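Side-chain contacts in tartrate dehydrogenase/decarboxylase (Pseudomonas putida, PDB 3FLK), which oxidises tartrate with NAD and a divalent metal ion, and also converts meso-tartrate to D-glycerate and D-malate to pyruvate: residues K83-D86 with H87-L90; N328-E331 with R332-D336. The protein carries 1 engineered substitution. One frame throughout, in Å; residues are numbered along the deposited sequence.

Interaction 1: K83-D86 with H87-L90. With NAI (1,4-dihydronicotinamide adenine dinucleotide), chain F.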
loop_
_atom_site.group_PDB
_atom_site.type_symbol
_atom_site.label_atom_id
_atom_site.label_comp_id
_atom_site.label_asym_id
_atom_site.label_seq_id
_atom_site.Cartn_x
_atom_site.Cartn_y
_atom_site.Cartn_z
ATOM N N LYS A 83 19.098 -18.526 -1.472
ATOM C CA LYS A 83 19.289 -19.788 -2.183
ATOM C C LYS A 83 18.298 -20.023 -3.323
ATOM O O LYS A 83 18.637 -20.669 -4.317
ATOM C CB LYS A 83 19.251 -20.967 -1.200
ATOM C CG LYS A 83 20.445 -21.027 -0.242
ATOM C CD LYS A 83 21.709 -21.516 -0.947
ATOM C CE LYS A 83 22.959 -21.232 -0.124
ATOM N NZ LYS A 83 23.034 -22.066 1.113
ATOM N N VAL A 84 17.076 -19.512 -3.167
ATOM C CA VAL A 84 16.001 -19.727 -4.143
ATOM C C VAL A 84 15.220 -18.425 -4.346
ATOM O O VAL A 84 14.801 -17.805 -3.371
ATOM C CB VAL A 84 15.019 -20.849 -3.679
ATOM C CG1 VAL A 84 13.908 -21.088 -4.712
ATOM C CG2 VAL A 84 15.758 -22.149 -3.391
ATOM N N PRO A 85 15.035 -17.998 -5.613
ATOM C CA PRO A 85 14.236 -16.804 -5.913
ATOM C C PRO A 85 12.839 -16.841 -5.274
ATOM O O PRO A 85 12.222 -17.906 -5.198
ATOM C CB PRO A 85 14.138 -16.832 -7.440
ATOM C CG PRO A 85 15.404 -17.514 -7.866
ATOM C CD PRO A 85 15.588 -18.600 -6.842
ATOM N N ASP A 86 12.364 -15.683 -4.814
ATOM C CA ASP A 86 11.079 -15.578 -4.109
ATOM C C ASP A 86 9.873 -15.983 -4.962
ATOM O O ASP A 86 8.905 -16.540 -4.441
ATOM C CB ASP A 86 10.873 -14.164 -3.551
ATOM C CG ASP A 86 11.642 -13.916 -2.251
ATOM O OD1 ASP A 86 12.104 -14.889 -1.611
ATOM O OD2 ASP A 86 11.782 -12.733 -1.871
ATOM N N HIS A 87 9.927 -15.708 -6.264
ATOM C CA HIS A 87 8.823 -16.082 -7.150
ATOM C C HIS A 87 8.776 -17.590 -7.389
ATOM O O HIS A 87 7.701 -18.157 -7.565
ATOM C CB HIS A 87 8.849 -15.294 -8.468
ATOM C CG HIS A 87 9.974 -15.662 -9.384
ATOM N ND1 HIS A 87 11.249 -15.162 -9.237
ATOM C CD2 HIS A 87 10.010 -16.473 -10.470
ATOM C CE1 HIS A 87 12.026 -15.655 -10.186
ATOM N NE2 HIS A 87 11.297 -16.451 -10.948
ATOM N N ILE A 88 9.939 -18.238 -7.368
ATOM C CA ILE A 88 10.002 -19.692 -7.511
ATOM C C ILE A 88 9.465 -20.398 -6.260
ATOM O O ILE A 88 8.635 -21.301 -6.370
ATOM C CB ILE A 88 11.430 -20.179 -7.879
ATOM C CG1 ILE A 88 11.784 -19.721 -9.300
ATOM C CG2 ILE A 88 11.539 -21.702 -7.754
ATOM C CD1 ILE A 88 13.239 -19.924 -9.698
ATOM N N SER A 89 9.923 -19.972 -5.083
ATOM C CA SER A 89 9.503 -20.594 -3.826
ATOM C C SER A 89 8.009 -20.441 -3.533
ATOM O O SER A 89 7.345 -21.418 -3.180
ATOM C CB SER A 89 10.345 -20.091 -2.644
ATOM O OG SER A 89 10.231 -18.693 -2.474
ATOM N N LEU A 90 7.481 -19.228 -3.694
ATOM C CA LEU A 90 6.071 -18.967 -3.389
ATOM C C LEU A 90 5.119 -19.667 -4.360
ATOM O O LEU A 90 4.160 -20.316 -3.936
ATOM C CB LEU A 90 5.778 -17.461 -3.342
ATOM C CG LEU A 90 4.479 -17.059 -2.627
ATOM C CD1 LEU A 90 4.619 -17.191 -1.117
ATOM C CD2 LEU A 90 4.064 -15.638 -2.992
HETATM P PA NAI F . 8.842 -11.165 6.457
HETATM O O1A NAI F . 7.453 -11.144 6.970
HETATM O O2A NAI F . 9.438 -12.513 6.519
HETATM O O5B NAI F . 9.736 -10.158 7.324
HETATM C C5B NAI F . 9.542 -8.762 7.312
HETATM C C4B NAI F . 10.113 -8.143 8.584
HETATM O O4B NAI F . 9.277 -8.453 9.683
HETATM C C3B NAI F . 11.502 -8.673 8.908
HETATM O O3B NAI F . 12.289 -7.602 9.372
HETATM C C2B NAI F . 11.258 -9.684 10.011
HETATM O O2B NAI F . 12.335 -9.759 10.917
HETATM C C1B NAI F . 9.982 -9.188 10.671
HETATM N N9A NAI F . 9.165 -10.310 11.164
HETATM C C8A NAI F . 8.403 -11.170 10.414
HETATM N N7A NAI F . 7.813 -12.050 11.252
HETATM C C5A NAI F . 8.181 -11.769 12.516
HETATM C C6A NAI F . 7.869 -12.354 13.740
HETATM N N6A NAI F . 7.045 -13.396 13.798
HETATM N N1A NAI F . 8.416 -11.832 14.895
HETATM C C2A NAI F . 9.263 -10.745 14.843
HETATM N N3A NAI F . 9.560 -10.171 13.621
HETATM C C4A NAI F . 9.035 -10.676 12.478
HETATM O O3 NAI F . 8.791 -10.572 4.951
HETATM P PN NAI F . 10.024 -10.260 3.957
HETATM O O1N NAI F . 11.251 -9.934 4.715
HETATM O O2N NAI F . 9.521 -9.254 2.994
HETATM O O5D NAI F . 10.223 -11.643 3.172
HETATM C C5D NAI F . 11.070 -12.667 3.651
HETATM C C4D NAI F . 10.778 -13.973 2.914
HETATM O O4D NAI F . 9.512 -14.474 3.300
HETATM C C3D NAI F . 10.732 -13.822 1.399
HETATM O O3D NAI F . 11.334 -14.966 0.844
HETATM C C2D NAI F . 9.251 -13.805 1.067
HETATM O O2D NAI F . 8.982 -14.312 -0.219
HETATM C C1D NAI F . 8.691 -14.699 2.163
HETATM N N1N NAI F . 7.277 -14.471 2.519
HETATM C C2N NAI F . 6.466 -15.568 2.588
HETATM C C3N NAI F . 5.127 -15.440 2.942
HETATM C C7N NAI F . 4.339 -16.675 3.271
HETATM O O7N NAI F . 4.988 -17.927 3.306
HETATM N N7N NAI F . 3.035 -16.568 3.524
HETATM C C4N NAI F . 4.621 -14.172 3.230
HETATM C C5N NAI F . 5.454 -13.055 3.163
HETATM C C6N NAI F . 6.793 -13.217 2.807
#
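Asp86 and Leu90 meet through the backbone, Leu90 N giving a bond of 3.1 Å to Asp86 O, while the carboxylate of the same aspartate holds the cofactor. Its OD1 accepts a hydrogen bond from O3D, a hydroxyl of the nicotinamide ribose of NADH, at 2.6 Å. The other oxygen, OD2, is taken by His223 NE2 of the second subunit, so cofactor and neighbouring subunit together fix the rotation of the group. With CG anti to its own carbonyl carbon (chi1 -79°), the carboxylate swings off the helix toward the ribose.

One residue earlier, Ser89 N reaches back to Pro85 O at 3.1 Å in a nearly straight bond (167° at the hydrogen), and Ile88 N adds a weak one to the same oxygen. Pro85 is thus the N-cap residue, and its carbonyl begins the run of helical bonds. The hydroxyl OG of Ser89 lies 3.2 Å from Asp86 O.

Apolar contacts surround this turn. Pro85 and Ile88 run side by side, CG of the proline 3.7 Å from CD1 of the isoleucine; Val84 crosses Ile88 at about a right angle, CG1 meeting CG2 at 3.9 Å. The His87 ring lies obliquely to Pro85, its CE1 3.7 Å from the proline CB. Val84 and Ile88 both also pack on Tyr52 of helix 49-55.

A helix start with proline at the N-cap position, which presents a carboxylate to the nicotinamide ribose while the side chain of Leu90 comes within about 4 Å of the bound oxalate, is part of the active site of this isocitrate and isopropylmalate dehydrogenase family member, which the second subunit helps to complete.

Interaction 2: N328-E331 with R332-D336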
loop_
_atom_site.group_PDB
_atom_site.type_symbol
_atom_site.label_atom_id
_atom_site.label_comp_id
_atom_site.label_asym_id
_atom_site.label_seq_id
_atom_site.Cartn_x
_atom_site.Cartn_y
_atom_site.Cartn_z
ATOM N N ASN A 328 -7.849 -15.747 24.919
ATOM C CA ASN A 328 -7.742 -15.314 26.311
ATOM C C ASN A 328 -6.294 -15.401 26.799
ATOM O O ASN A 328 -5.775 -14.449 27.382
ATOM C CB ASN A 328 -8.668 -16.161 27.200
ATOM C CG ASN A 328 -8.909 -15.544 28.577
ATOM O OD1 ASN A 328 -8.214 -14.623 29.002
ATOM N ND2 ASN A 328 -9.907 -16.066 29.283
ATOM N N ALA A 329 -5.649 -16.535 26.531
ATOM C CA ALA A 329 -4.255 -16.763 26.920
ATOM C C ALA A 329 -3.299 -15.785 26.229
ATOM O O ALA A 329 -2.384 -15.258 26.861
ATOM C CB ALA A 329 -3.853 -18.207 26.633
ATOM N N ILE A 330 -3.521 -15.551 24.936
ATOM C CA ILE A 330 -2.743 -14.577 24.165
ATOM C C ILE A 330 -2.877 -13.170 24.762
ATOM O O ILE A 330 -1.870 -12.499 24.994
ATOM C CB ILE A 330 -3.132 -14.591 22.653
ATOM C CG1 ILE A 330 -2.586 -15.853 21.976
ATOM C CG2 ILE A 330 -2.605 -13.345 21.939
ATOM C CD1 ILE A 330 -3.268 -16.215 20.660
ATOM N N GLU A 331 -4.116 -12.748 25.024
ATOM C CA GLU A 331 -4.408 -11.441 25.630
ATOM C C GLU A 331 -3.685 -11.241 26.962
ATOM O O GLU A 331 -3.089 -10.188 27.197
ATOM C CB GLU A 331 -5.917 -11.269 25.850
ATOM C CG GLU A 331 -6.736 -11.016 24.589
ATOM C CD GLU A 331 -8.225 -11.300 24.776
ATOM O OE1 GLU A 331 -8.711 -11.295 25.931
ATOM O OE2 GLU A 331 -8.914 -11.537 23.759
ATOM N N ARG A 332 -3.743 -12.255 27.823
ATOM C CA ARG A 332 -3.147 -12.187 29.163
ATOM C C ARG A 332 -1.626 -12.054 29.123
ATOM O O ARG A 332 -1.045 -11.243 29.846
ATOM C CB ARG A 332 -3.562 -13.403 29.998
ATOM C CG ARG A 332 -5.013 -13.360 30.463
ATOM C CD ARG A 332 -5.444 -14.682 31.069
ATOM N NE ARG A 332 -6.797 -14.614 31.620
ATOM C CZ ARG A 332 -7.078 -14.505 32.916
ATOM N NH1 ARG A 332 -6.104 -14.456 33.818
ATOM N NH2 ARG A 332 -8.342 -14.449 33.314
ATOM N N VAL A 333 -0.996 -12.848 28.263
ATOM C CA VAL A 333 0.455 -12.842 28.090
ATOM C C VAL A 333 0.959 -11.482 27.579
ATOM O O VAL A 333 1.976 -10.967 28.059
ATOM C CB VAL A 333 0.891 -14.027 27.186
ATOM C CG1 VAL A 333 2.178 -13.736 26.444
ATOM C CG2 VAL A 333 1.013 -15.305 28.014
ATOM N N ILE A 334 0.229 -10.900 26.628
ATOM C CA ILE A 334 0.529 -9.556 26.119
ATOM C C ILE A 334 0.394 -8.500 27.227
ATOM O O ILE A 334 1.272 -7.646 27.388
ATOM C CB ILE A 334 -0.359 -9.191 24.895
ATOM C CG1 ILE A 334 0.053 -10.018 23.670
ATOM C CG2 ILE A 334 -0.273 -7.700 24.588
ATOM C CD1 ILE A 334 -0.911 -9.921 22.483
ATOM N N ALA A 335 -0.695 -8.573 27.991
ATOM C CA ALA A 335 -0.908 -7.669 29.127
ATOM C C ALA A 335 0.213 -7.781 30.166
ATOM O O ALA A 335 0.637 -6.774 30.736
ATOM C CB ALA A 335 -2.267 -7.924 29.770
ATOM N N ASP A 336 0.696 -9.004 30.388
ATOM C CA ASP A 336 1.781 -9.281 31.342
ATOM C C ASP A 336 3.152 -8.782 30.883
ATOM O O ASP A 336 4.050 -8.586 31.703
ATOM C CB ASP A 336 1.882 -10.786 31.618
ATOM C CG ASP A 336 0.795 -11.292 32.545
ATOM O OD1 ASP A 336 0.157 -10.473 33.247
ATOM O OD2 ASP A 336 0.583 -12.524 32.576
HETATM O O HOH W 1 -11.097 -14.597 31.961
#
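Asn328 and Arg332, one helical turn apart, are brought together by two different first torsions. In Asn328 the amide carbon CG lies opposite the backbone nitrogen (chi1 -164°), which carries OD1 forward along the helix; in Arg332 CG is anti to the carbonyl carbon (chi1 -73°), and the chain then runs extended to NE, passing alongside the Asn328 amide oxygen. Arg332 NE donates to Asn328 OD1 at 3.0 Å. The oxygen sits at the guanidinium edge, in its plane, but the donor stands above the carbonyl plane of the amide, 41° out of it, and not on a lone pair.

A water closes the other side of this link: it accepts from Asn328 ND2 at 3.3 Å and from Arg332 NH2 at 3.1 Å, so both ends of the amide are engaged with the same guanidinium, one directly and one through water. The backbones of the same two residues are joined as well, Arg332 N to Asn328 O at 3.0 Å, an ordinary helical bond. Glu331, though opposite in charge and adjacent, makes no salt bridge here, its OE1 being 6.9 Å from Arg332 NE. An alanine here in place of Asn328, without the amide, would probably leave Arg332 NE lacking its intrahelical acceptor and the guanidinium freer to swing.

On another flank of the helix the chemistry turns apolar. Ile330 and Ile334 run alongside each other in the same direction, with CG2 of the first 3.9 Å from CD1 of the second, and both pack on Ile299 of helix 299-313. Val333 meets Ile356 and Thr359 of helix 349-361. This is the pattern of an amphipathic helix: near its end, helix 317-336 pairs polar side chains at spacing i, i+4 and buries aliphatic ones against two neighbouring helices.

How the interactions relate
Both interactions illustrate how a single helical turn acquires a task from its surroundings. In interaction 1 the turn is the beginning of a short helix, and the Asp86 carboxylate is spent on partners outside the chain segment: cofactor and second subunit. In interaction 2 the turn lies near the end of a long helix, and Asn328 and Arg332 serve one another, with a water, away from the annotated sites and from the other subunit. Each is partly buried, with aliphatic groups turned to neighbouring helices, but they share no helix. Their centres are about 36 Å apart, on opposite sides of the chain's centre, and their nearest atoms about 23 Å apart.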